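Local coordinates for protein adenylation domain (Streptomyces sp., PDB 5N9X) that is an adenylation domain of the ANL superfamily of AMP-binding enzymes that holds ATP, magnesium and threonine, at residues P174-R180 and S372-R378; G182-L187 and P369-E373; E384-T388 and P399-H403. One frame throughout, in Å; residues are numbered along the deposited sequence.

Interaction 1 (P174-R180 and S372-R378); sequences PKGVPVR and SEGYLNR. With ATP (adenosine-5'-triphosphate), chain D.
Gly176 and Val177 of strand 175-180 lie closest to Leu376 and Tyr375 of loop 372-378, an antiparallel order although the loop forms no regular strand. One backbone hydrogen bond crosses, almost straight at 175°, from Leu376 N to Gly176 O (2.8 Å). Further along, water 1 donates to Pro178 O and accepts from Glu373 N. Pro178 CD packs 3.2 Å from Gly374 O.

Side chains close both ends. At one, Arg378 NH2 gives an in-plane bond to Pro174 O (2.9 Å), while its NH1 bonds Asn377 O and pairs with Asp113. At the other, Glu373 approaches a face of the Arg180 guanidinium, its carboxylate turned 84° against that group; the salt bridge from Arg180 NH1 to Glu373 OE2 refines to 2.5 Å, a length too short to trust exactly.

Between them, Lys175 starts with CG wedged between backbone N and carbonyl carbon (chi1 57°) and runs over one face of Tyr375, extended as far as CE, CD lying 4.0 Å from the ring centroid in a CH-pi contact. Gly176 O meets the edge of that ring, in plane, and Tyr375 OH bonds Glu315. A bend at the last torsion brings Lys175 NZ to ATP O2G at 2.6 Å. With its aliphatic part laid along the tyrosine, the lysine has its ammonium aimed at the gamma-phosphate, whose negative charge it would be expected to offset.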
loop_
_atom_site.group_PDB
_atom_site.type_symbol
_atom_site.label_atom_id
_atom_site.label_comp_id
_atom_site.label_asym_id
_atom_site.label_seq_id
_atom_site.Cartn_x
_atom_site.Cartn_y
_atom_site.Cartn_z
ATOM N N PRO A 174 6.052 5.305 -14.619
ATOM C CA PRO A 174 5.326 4.491 -13.665
ATOM C C PRO A 174 5.042 3.147 -14.302
ATOM O O PRO A 174 5.120 3.067 -15.479
ATOM C CB PRO A 174 4.020 5.258 -13.426
ATOM C CG PRO A 174 4.188 6.588 -13.990
ATOM C CD PRO A 174 5.048 6.352 -15.147
ATOM N N LYS A 175 5.177 2.097 -13.516
ATOM C CA LYS A 175 4.870 0.765 -14.037
ATOM C C LYS A 175 3.611 0.097 -13.504
ATOM O O LYS A 175 3.334 0.118 -12.312
ATOM C CB LYS A 175 6.084 -0.141 -13.816
ATOM C CG LYS A 175 6.549 -0.267 -12.375
ATOM C CD LYS A 175 7.770 -1.168 -12.311
ATOM C CE LYS A 175 8.273 -1.351 -10.893
ATOM N NZ LYS A 175 8.800 -0.094 -10.299
ATOM N N GLY A 176 2.859 -0.508 -14.420
ATOM C CA GLY A 176 1.627 -1.186 -14.079
ATOM C C GLY A 176 1.780 -2.651 -13.687
ATOM O O GLY A 176 2.419 -3.452 -14.399
ATOM N N VAL A 177 1.168 -2.988 -12.547
ATOM C CA VAL A 177 1.089 -4.348 -12.039
ATOM C C VAL A 177 -0.360 -4.826 -12.127
ATOM O O VAL A 177 -1.246 -4.295 -11.428
ATOM C CB VAL A 177 1.555 -4.455 -10.558
ATOM C CG1 VAL A 177 1.653 -5.914 -10.137
ATOM C CG2 VAL A 177 2.874 -3.722 -10.317
ATOM N N PRO A 178 -0.620 -5.818 -12.995
ATOM C CA PRO A 178 -1.967 -6.401 -13.063
ATOM C C PRO A 178 -2.134 -7.550 -12.080
ATOM O O PRO A 178 -1.372 -8.520 -12.113
ATOM C CB PRO A 178 -2.071 -6.889 -14.512
ATOM C CG PRO A 178 -0.642 -7.198 -14.889
ATOM C CD PRO A 178 0.261 -6.305 -14.074
ATOM N N VAL A 179 -3.134 -7.444 -11.214
ATOM C CA VAL A 179 -3.372 -8.463 -10.191
ATOM C C VAL A 179 -4.661 -9.212 -10.483
ATOM O O VAL A 179 -5.730 -8.590 -10.622
ATOM C CB VAL A 179 -3.430 -7.830 -8.788
ATOM C CG1 VAL A 179 -3.811 -8.851 -7.726
ATOM C CG2 VAL A 179 -2.105 -7.172 -8.477
ATOM N N ARG A 180 -4.561 -10.536 -10.582
ATOM C CA ARG A 180 -5.725 -11.387 -10.892
ATOM C C ARG A 180 -6.646 -11.725 -9.703
ATOM O O ARG A 180 -6.229 -11.690 -8.549
ATOM C CB ARG A 180 -5.243 -12.689 -11.529
ATOM C CG ARG A 180 -4.697 -12.495 -12.925
ATOM C CD ARG A 180 -3.572 -13.465 -13.220
ATOM N NE ARG A 180 -3.511 -13.777 -14.652
ATOM C CZ ARG A 180 -3.139 -14.957 -15.150
ATOM N NH1 ARG A 180 -2.766 -15.938 -14.333
ATOM N NH2 ARG A 180 -3.134 -15.157 -16.464
ATOM N N SER A 372 1.826 -11.967 -8.769
ATOM C CA SER A 372 1.368 -11.480 -10.083
ATOM C C SER A 372 2.046 -12.101 -11.301
ATOM O O SER A 372 3.099 -12.704 -11.197
ATOM C CB SER A 372 1.549 -9.965 -10.159
ATOM O OG SER A 372 2.880 -9.621 -10.482
ATOM N N GLU A 373 1.445 -11.921 -12.466
ATOM C CA GLU A 373 1.983 -12.510 -13.682
ATOM C C GLU A 373 2.985 -11.609 -14.390
ATOM O O GLU A 373 3.223 -11.781 -15.578
ATOM C CB GLU A 373 0.849 -12.860 -14.654
ATOM C CG GLU A 373 -0.140 -13.895 -14.142
ATOM C CD GLU A 373 0.451 -15.287 -13.932
ATOM O OE1 GLU A 373 1.695 -15.455 -14.002
ATOM O OE2 GLU A 373 -0.345 -16.220 -13.665
ATOM N N GLY A 374 3.558 -10.648 -13.675
ATOM C CA GLY A 374 4.542 -9.755 -14.254
ATOM C C GLY A 374 3.979 -8.386 -14.593
ATOM O O GLY A 374 2.769 -8.180 -14.546
ATOM N N TYR A 375 4.858 -7.450 -14.945
ATOM C CA TYR A 375 4.434 -6.096 -15.256
ATOM C C TYR A 375 3.671 -6.037 -16.561
ATOM O O TYR A 375 3.795 -6.927 -17.411
ATOM C CB TYR A 375 5.638 -5.146 -15.306
ATOM C CG TYR A 375 6.366 -5.108 -13.990
ATOM C CD1 TYR A 375 5.796 -4.501 -12.888
ATOM C CD2 TYR A 375 7.607 -5.710 -13.841
ATOM C CE1 TYR A 375 6.442 -4.481 -11.682
ATOM C CE2 TYR A 375 8.263 -5.692 -12.638
ATOM C CZ TYR A 375 7.674 -5.074 -11.565
ATOM O OH TYR A 375 8.324 -5.045 -10.379
ATOM N N LEU A 376 2.866 -4.984 -16.688
ATOM C CA LEU A 376 2.194 -4.664 -17.936
ATOM C C LEU A 376 3.139 -3.888 -18.865
ATOM O O LEU A 376 3.683 -2.842 -18.481
ATOM C CB LEU A 376 0.924 -3.854 -17.657
ATOM C CG LEU A 376 0.120 -3.398 -18.870
ATOM C CD1 LEU A 376 -0.932 -4.453 -19.198
ATOM C CD2 LEU A 376 -0.527 -2.039 -18.597
ATOM N N ASN A 377 3.338 -4.409 -20.076
ATOM C CA ASN A 377 4.129 -3.717 -21.094
ATOM C C ASN A 377 5.534 -3.294 -20.617
ATOM O O ASN A 377 6.012 -2.224 -20.974
ATOM C CB ASN A 377 3.362 -2.488 -21.577
ATOM C CG ASN A 377 2.033 -2.847 -22.214
ATOM O OD1 ASN A 377 1.839 -3.970 -22.689
ATOM N ND2 ASN A 377 1.104 -1.895 -22.219
ATOM N N ARG A 378 6.154 -4.112 -19.765
ATOM C CA ARG A 378 7.546 -3.918 -19.345
ATOM C C ARG A 378 8.210 -5.278 -19.440
ATOM O O ARG A 378 8.535 -5.898 -18.431
ATOM C CB ARG A 378 7.658 -3.374 -17.920
ATOM C CG ARG A 378 6.898 -2.082 -17.652
ATOM C CD ARG A 378 7.464 -0.832 -18.317
ATOM N NE ARG A 378 6.675 0.343 -17.927
ATOM C CZ ARG A 378 5.647 0.856 -18.608
ATOM N NH1 ARG A 378 5.266 0.339 -19.769
ATOM N NH2 ARG A 378 5.011 1.920 -18.130
HETATM P PG ATP D . 7.772 -0.491 -6.668
HETATM O O1G ATP D . 9.043 -1.256 -6.314
HETATM O O2G ATP D . 7.899 0.385 -7.877
HETATM O O3G ATP D . 6.525 -1.350 -6.784
HETATM P PB ATP D . 6.947 0.348 -3.989
HETATM O O1B ATP D . 8.114 -0.372 -3.307
HETATM O O2B ATP D . 6.288 1.509 -3.318
HETATM O O3B ATP D . 7.531 0.640 -5.484
HETATM P PA ATP D . 4.730 -1.215 -3.411
HETATM O O1A ATP D . 4.425 -2.633 -3.832
HETATM O O2A ATP D . 3.561 -0.264 -3.179
HETATM O O3A ATP D . 5.761 -0.615 -4.470
HETATM O "O5'" ATP D . 5.729 -1.132 -2.119
HETATM C "C5'" ATP D . 6.344 -2.253 -1.483
HETATM C "C4'" ATP D . 7.676 -1.837 -0.854
HETATM O "O4'" ATP D . 7.483 -1.262 0.430
HETATM C "C3'" ATP D . 8.688 -2.958 -0.704
HETATM O "O3'" ATP D . 9.669 -2.766 -1.717
HETATM C "C2'" ATP D . 9.308 -2.776 0.658
HETATM O "O2'" ATP D . 10.593 -2.185 0.488
HETATM C "C1'" ATP D . 8.425 -1.781 1.379
HETATM N N9 ATP D . 7.669 -2.420 2.501
HETATM C C8 ATP D . 6.385 -2.838 2.440
HETATM N N7 ATP D . 5.958 -3.371 3.608
HETATM C C5 ATP D . 6.990 -3.289 4.466
HETATM C C6 ATP D . 7.203 -3.672 5.880
HETATM N N6 ATP D . 6.211 -4.249 6.585
HETATM N N1 ATP D . 8.414 -3.433 6.424
HETATM C C2 ATP D . 9.399 -2.882 5.686
HETATM N N3 ATP D . 9.288 -2.490 4.397
HETATM C C4 ATP D . 8.119 -2.668 3.734
HETATM O O HOH W 1 -1.330 -11.432 -11.968
#

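Interaction 2 (G182-L187 and P369-E373); sequences GNVTAL and PQVSE
Asn183, in the first turn of helix 181-191, hydrogen-bonds Pro369 of the loop: ND2 of Asn183 donates to Pro369 O (2.9 Å, 156° at the hydrogen). The acceptor lies in the plane of the asparagine amide, whereas the donor is tilted 34° from the carbonyl plane. The same oxygen also receives a CA-H...O contact from Asn183 CA at 3.6 Å, so the main chain and side chain of one residue approach it together.

Water-mediated bonding uses the other end of the amide. Asn183 OD1 accepts from water 1 (2.8 Å), which links it to the loop, and also accepts from the backbone N of Arg180, the N-cap residue of the helix. Both amide ends are thus engaged, which is consistent with the assigned orientation of the group.

The remaining contacts are van der Waals in kind. Ala186 CB, directed at the loop, touches Pro369 CB and Gln370 CG, each at 3.9 Å. Gln370 extends beyond CG (chi2 173°) along the helix surface, its amide passing Leu187, whose CD1 is 3.5 Å from Gln370 NE2. That buried NE2 is satisfied elsewhere, by Thr316 O and by the backbone oxygen of His319, a residue of the threonine pocket.

The setting is a helix N-terminus: Asn183, three residues after the N-cap, takes the N-H of Arg180 with its side chain, one half of a capping box, and the same side chain docks helix 181-191 to the loop after strand 362-367, beside the threonine pocket.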
loop_
_atom_site.group_PDB
_atom_site.type_symbol
_atom_site.label_atom_id
_atom_site.label_comp_id
_atom_site.label_asym_id
_atom_site.label_seq_id
_atom_site.Cartn_x
_atom_site.Cartn_y
_atom_site.Cartn_z
ATOM N N GLY A 182 -7.800 -14.596 -8.688
ATOM C CA GLY A 182 -7.140 -15.649 -7.937
ATOM C C GLY A 182 -5.960 -15.193 -7.101
ATOM O O GLY A 182 -5.681 -15.773 -6.045
ATOM N N ASN A 183 -5.246 -14.164 -7.545
ATOM C CA ASN A 183 -4.230 -13.587 -6.667
ATOM C C ASN A 183 -4.897 -13.034 -5.397
ATOM O O ASN A 183 -4.537 -13.436 -4.284
ATOM C CB ASN A 183 -3.421 -12.474 -7.346
ATOM C CG ASN A 183 -2.614 -12.948 -8.559
ATOM O OD1 ASN A 183 -2.538 -12.240 -9.538
ATOM N ND2 ASN A 183 -1.971 -14.111 -8.465
ATOM N N VAL A 184 -5.878 -12.138 -5.556
ATOM C CA VAL A 184 -6.545 -11.593 -4.379
ATOM C C VAL A 184 -7.260 -12.636 -3.510
ATOM O O VAL A 184 -7.173 -12.573 -2.275
ATOM C CB VAL A 184 -7.598 -10.509 -4.712
ATOM C CG1 VAL A 184 -7.895 -9.722 -3.446
ATOM C CG2 VAL A 184 -7.104 -9.564 -5.771
ATOM N N THR A 185 -7.979 -13.576 -4.130
ATOM C CA THR A 185 -8.662 -14.585 -3.331
ATOM C C THR A 185 -7.624 -15.449 -2.598
ATOM O O THR A 185 -7.855 -15.826 -1.449
ATOM C CB THR A 185 -9.694 -15.443 -4.174
ATOM O OG1 THR A 185 -9.060 -16.108 -5.275
ATOM C CG2 THR A 185 -10.830 -14.558 -4.692
ATOM N N ALA A 186 -6.466 -15.711 -3.201
ATOM C CA ALA A 186 -5.400 -16.397 -2.457
ATOM C C ALA A 186 -4.921 -15.580 -1.244
ATOM O O ALA A 186 -4.570 -16.159 -0.223
ATOM C CB ALA A 186 -4.211 -16.730 -3.369
ATOM N N LEU A 187 -4.906 -14.254 -1.351
ATOM C CA LEU A 187 -4.540 -13.400 -0.213
ATOM C C LEU A 187 -5.423 -13.685 1.026
ATOM O O LEU A 187 -4.924 -14.012 2.109
ATOM C CB LEU A 187 -4.632 -11.911 -0.601
ATOM C CG LEU A 187 -4.464 -10.945 0.593
ATOM C CD1 LEU A 187 -3.090 -11.088 1.230
ATOM C CD2 LEU A 187 -4.734 -9.507 0.241
ATOM N N PRO A 369 0.693 -18.537 -5.139
ATOM C CA PRO A 369 -0.515 -18.101 -5.861
ATOM C C PRO A 369 -0.852 -16.606 -5.736
ATOM O O PRO A 369 -1.716 -16.143 -6.480
ATOM C CB PRO A 369 -1.612 -18.960 -5.231
ATOM C CG PRO A 369 -1.115 -19.219 -3.823
ATOM C CD PRO A 369 0.375 -19.364 -3.959
ATOM N N GLN A 370 -0.203 -15.866 -4.834
ATOM C CA GLN A 370 -0.409 -14.414 -4.757
ATOM C C GLN A 370 0.531 -13.624 -5.669
ATOM O O GLN A 370 0.346 -12.423 -5.873
ATOM C CB GLN A 370 -0.233 -13.899 -3.327
ATOM C CG GLN A 370 -1.383 -14.169 -2.381
ATOM C CD GLN A 370 -1.037 -13.758 -0.944
ATOM O OE1 GLN A 370 -1.134 -14.572 -0.007
ATOM N NE2 GLN A 370 -0.627 -12.488 -0.769
ATOM N N VAL A 371 1.563 -14.278 -6.184
ATOM C CA VAL A 371 2.490 -13.583 -7.062
ATOM C C VAL A 371 1.849 -13.255 -8.436
ATOM O O VAL A 371 1.392 -14.143 -9.161
ATOM C CB VAL A 371 3.799 -14.396 -7.274
ATOM C CG1 VAL A 371 4.762 -13.616 -8.159
ATOM C CG2 VAL A 371 4.462 -14.742 -5.921
ATOM N N SER A 372 1.826 -11.967 -8.769
ATOM C CA SER A 372 1.368 -11.480 -10.083
ATOM C C SER A 372 2.046 -12.101 -11.301
ATOM O O SER A 372 3.099 -12.704 -11.197
ATOM C CB SER A 372 1.549 -9.965 -10.159
ATOM O OG SER A 372 2.880 -9.621 -10.482
ATOM N N GLU A 373 1.445 -11.921 -12.466
ATOM C CA GLU A 373 1.983 -12.510 -13.682
ATOM C C GLU A 373 2.985 -11.609 -14.390
ATOM O O GLU A 373 3.223 -11.781 -15.578
ATOM C CB GLU A 373 0.849 -12.860 -14.654
ATOM C CG GLU A 373 -0.140 -13.895 -14.142
ATOM C CD GLU A 373 0.451 -15.287 -13.932
ATOM O OE1 GLU A 373 1.695 -15.455 -14.002
ATOM O OE2 GLU A 373 -0.345 -16.220 -13.665
HETATM O O HOH W 1 -1.330 -11.432 -11.968
#

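Interaction 3 (E384-T388 and P399-H403); sequences ERFTT and PRYYH
Arg385 O is approached by two donors from the opposite strand: His403 N makes a hydrogen bond to it at 2.7 Å, and Tyr402 CA adds a CA-H...O contact at 3.2 Å. The same oxygen lies over a face of the His403 imidazole. Near the plane of that ring, at its edge, Thr387 OG1 meets His403 NE2 at 2.6 Å in a hydrogen bond that either atom could donate; OG1 is put there by a first torsion of 52°, between the backbone N and the carbonyl carbon. The backbone pairing is regular: Thr387 and Tyr401 form an antiparallel hydrogen-bonded pair, each N bonding the other's O, and Phe386 and Tyr402 a non-hydrogen-bonded one, the pairing of the beta hairpin formed by strands 386-388 and 400-410. On the face carrying Phe386, Tyr402 CD1 sits over the phenyl ring, offset toward its rim, 3.5 Å from Phe386 CZ; the two planes meet at 48°. Arg400 lays its guanidinium almost parallel to the phenyl plane, 12° apart, with NH2 3.4 Å from Phe386 CD2, while its NH1 bonds Ser372 O. Arg385 and Tyr402 run side by side, and Arg385 NH1 and Tyr402 OH both bond Tyr375 OH.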
loop_
_atom_site.group_PDB
_atom_site.type_symbol
_atom_site.label_atom_id
_atom_site.label_comp_id
_atom_site.label_asym_id
_atom_site.label_seq_id
_atom_site.Cartn_x
_atom_site.Cartn_y
_atom_site.Cartn_z
ATOM N N GLU A 384 13.515 -9.938 -15.664
ATOM C CA GLU A 384 14.502 -9.850 -14.592
ATOM C C GLU A 384 13.997 -10.200 -13.202
ATOM O O GLU A 384 14.706 -10.852 -12.434
ATOM C CB GLU A 384 15.098 -8.447 -14.528
ATOM C CG GLU A 384 15.898 -8.045 -15.721
ATOM C CD GLU A 384 16.101 -6.547 -15.770
ATOM O OE1 GLU A 384 16.399 -6.014 -16.869
ATOM O OE2 GLU A 384 15.915 -5.903 -14.706
ATOM N N ARG A 385 12.789 -9.752 -12.873
ATOM C CA ARG A 385 12.299 -9.818 -11.501
ATOM C C ARG A 385 11.357 -10.988 -11.216
ATOM O O ARG A 385 11.072 -11.291 -10.061
ATOM C CB ARG A 385 11.619 -8.495 -11.149
ATOM C CG ARG A 385 12.564 -7.323 -11.071
ATOM C CD ARG A 385 11.810 -6.113 -10.598
ATOM N NE ARG A 385 12.668 -4.950 -10.410
ATOM C CZ ARG A 385 12.216 -3.758 -10.026
ATOM N NH1 ARG A 385 10.925 -3.585 -9.777
ATOM N NH2 ARG A 385 13.057 -2.741 -9.868
ATOM N N PHE A 386 10.875 -11.632 -12.271
ATOM C CA PHE A 386 10.071 -12.850 -12.153
ATOM C C PHE A 386 10.805 -13.970 -12.878
ATOM O O PHE A 386 10.826 -13.976 -14.115
ATOM C CB PHE A 386 8.669 -12.682 -12.776
ATOM C CG PHE A 386 7.830 -11.595 -12.159
ATOM C CD1 PHE A 386 8.001 -10.270 -12.535
ATOM C CD2 PHE A 386 6.831 -11.903 -11.236
ATOM C CE1 PHE A 386 7.205 -9.268 -11.984
ATOM C CE2 PHE A 386 6.037 -10.914 -10.688
ATOM C CZ PHE A 386 6.227 -9.593 -11.058
ATOM N N THR A 387 11.396 -14.904 -12.131
ATOM C CA THR A 387 12.231 -15.958 -12.715
ATOM C C THR A 387 11.755 -17.367 -12.354
ATOM O O THR A 387 11.188 -17.583 -11.280
ATOM C CB THR A 387 13.699 -15.804 -12.277
ATOM O OG1 THR A 387 13.769 -15.710 -10.843
ATOM C CG2 THR A 387 14.263 -14.551 -12.855
ATOM N N THR A 388 11.979 -18.311 -13.267
ATOM C CA THR A 388 11.745 -19.740 -13.029
ATOM C C THR A 388 13.034 -20.493 -13.340
ATOM O O THR A 388 13.638 -20.286 -14.401
ATOM C CB THR A 388 10.609 -20.313 -13.907
ATOM O OG1 THR A 388 9.474 -19.436 -13.885
ATOM C CG2 THR A 388 10.203 -21.706 -13.442
ATOM N N PRO A 399 9.764 -23.311 -8.662
ATOM C CA PRO A 399 8.792 -22.238 -8.455
ATOM C C PRO A 399 9.118 -21.013 -9.303
ATOM O O PRO A 399 10.255 -20.859 -9.763
ATOM C CB PRO A 399 8.926 -21.916 -6.959
ATOM C CG PRO A 399 9.840 -22.936 -6.395
ATOM C CD PRO A 399 10.683 -23.437 -7.521
ATOM N N ARG A 400 8.114 -20.171 -9.512
ATOM C CA ARG A 400 8.289 -18.882 -10.166
ATOM C C ARG A 400 8.503 -17.835 -9.062
ATOM O O ARG A 400 7.602 -17.602 -8.250
ATOM C CB ARG A 400 7.064 -18.553 -11.028
ATOM C CG ARG A 400 7.205 -17.347 -11.925
ATOM C CD ARG A 400 6.084 -17.266 -12.949
ATOM N NE ARG A 400 5.920 -15.890 -13.412
ATOM C CZ ARG A 400 5.096 -15.001 -12.864
ATOM N NH1 ARG A 400 4.325 -15.327 -11.839
ATOM N NH2 ARG A 400 5.037 -13.778 -13.358
ATOM N N TYR A 401 9.689 -17.235 -9.004
ATOM C CA TYR A 401 10.049 -16.363 -7.889
ATOM C C TYR A 401 9.957 -14.891 -8.292
ATOM O O TYR A 401 10.434 -14.527 -9.357
ATOM C CB TYR A 401 11.479 -16.667 -7.402
ATOM C CG TYR A 401 11.619 -17.904 -6.543
ATOM C CD1 TYR A 401 11.199 -17.908 -5.205
ATOM C CD2 TYR A 401 12.195 -19.066 -7.057
ATOM C CE1 TYR A 401 11.322 -19.056 -4.415
ATOM C CE2 TYR A 401 12.328 -20.213 -6.283
ATOM C CZ TYR A 401 11.896 -20.206 -4.966
ATOM O OH TYR A 401 12.035 -21.347 -4.209
ATOM N N TYR A 402 9.365 -14.047 -7.449
ATOM C CA TYR A 402 9.486 -12.601 -7.635
ATOM C C TYR A 402 10.598 -12.056 -6.749
ATOM O O TYR A 402 10.648 -12.306 -5.530
ATOM C CB TYR A 402 8.177 -11.843 -7.331
ATOM C CG TYR A 402 8.388 -10.335 -7.323
ATOM C CD1 TYR A 402 8.564 -9.642 -8.511
ATOM C CD2 TYR A 402 8.441 -9.618 -6.135
ATOM C CE1 TYR A 402 8.775 -8.281 -8.531
ATOM C CE2 TYR A 402 8.644 -8.244 -6.135
ATOM C CZ TYR A 402 8.808 -7.583 -7.345
ATOM O OH TYR A 402 8.999 -6.225 -7.392
ATOM N N HIS A 403 11.485 -11.297 -7.366
ATOM C CA HIS A 403 12.604 -10.736 -6.645
ATOM C C HIS A 403 12.169 -9.394 -6.077
ATOM O O HIS A 403 11.909 -8.456 -6.819
ATOM C CB HIS A 403 13.829 -10.602 -7.560
ATOM C CG HIS A 403 14.193 -11.871 -8.284
ATOM N ND1 HIS A 403 15.219 -11.933 -9.202
ATOM C CD2 HIS A 403 13.675 -13.118 -8.219
ATOM C CE1 HIS A 403 15.315 -13.166 -9.673
ATOM N NE2 HIS A 403 14.390 -13.903 -9.099
#

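From the N terminus, strand 175-180 opens interaction 1 and helix 181-191, following directly, opens interaction 2. About 180 residues later the chain returns, and the overlapping segments 369-373 and 372-378 close both, interaction 2 nesting within interaction 1. The two share Ser372 and Glu373 and water 1. Interaction 3 comes in series: strand 386-388 and strand 400-410 close a short hairpin with no crossing of the earlier loops. It nevertheless touches both, since Arg400 and Phe386 of the hairpin meet Ser372. Loop 369-378 thus joins strand 175-180 and helix 181-191 to the hairpin.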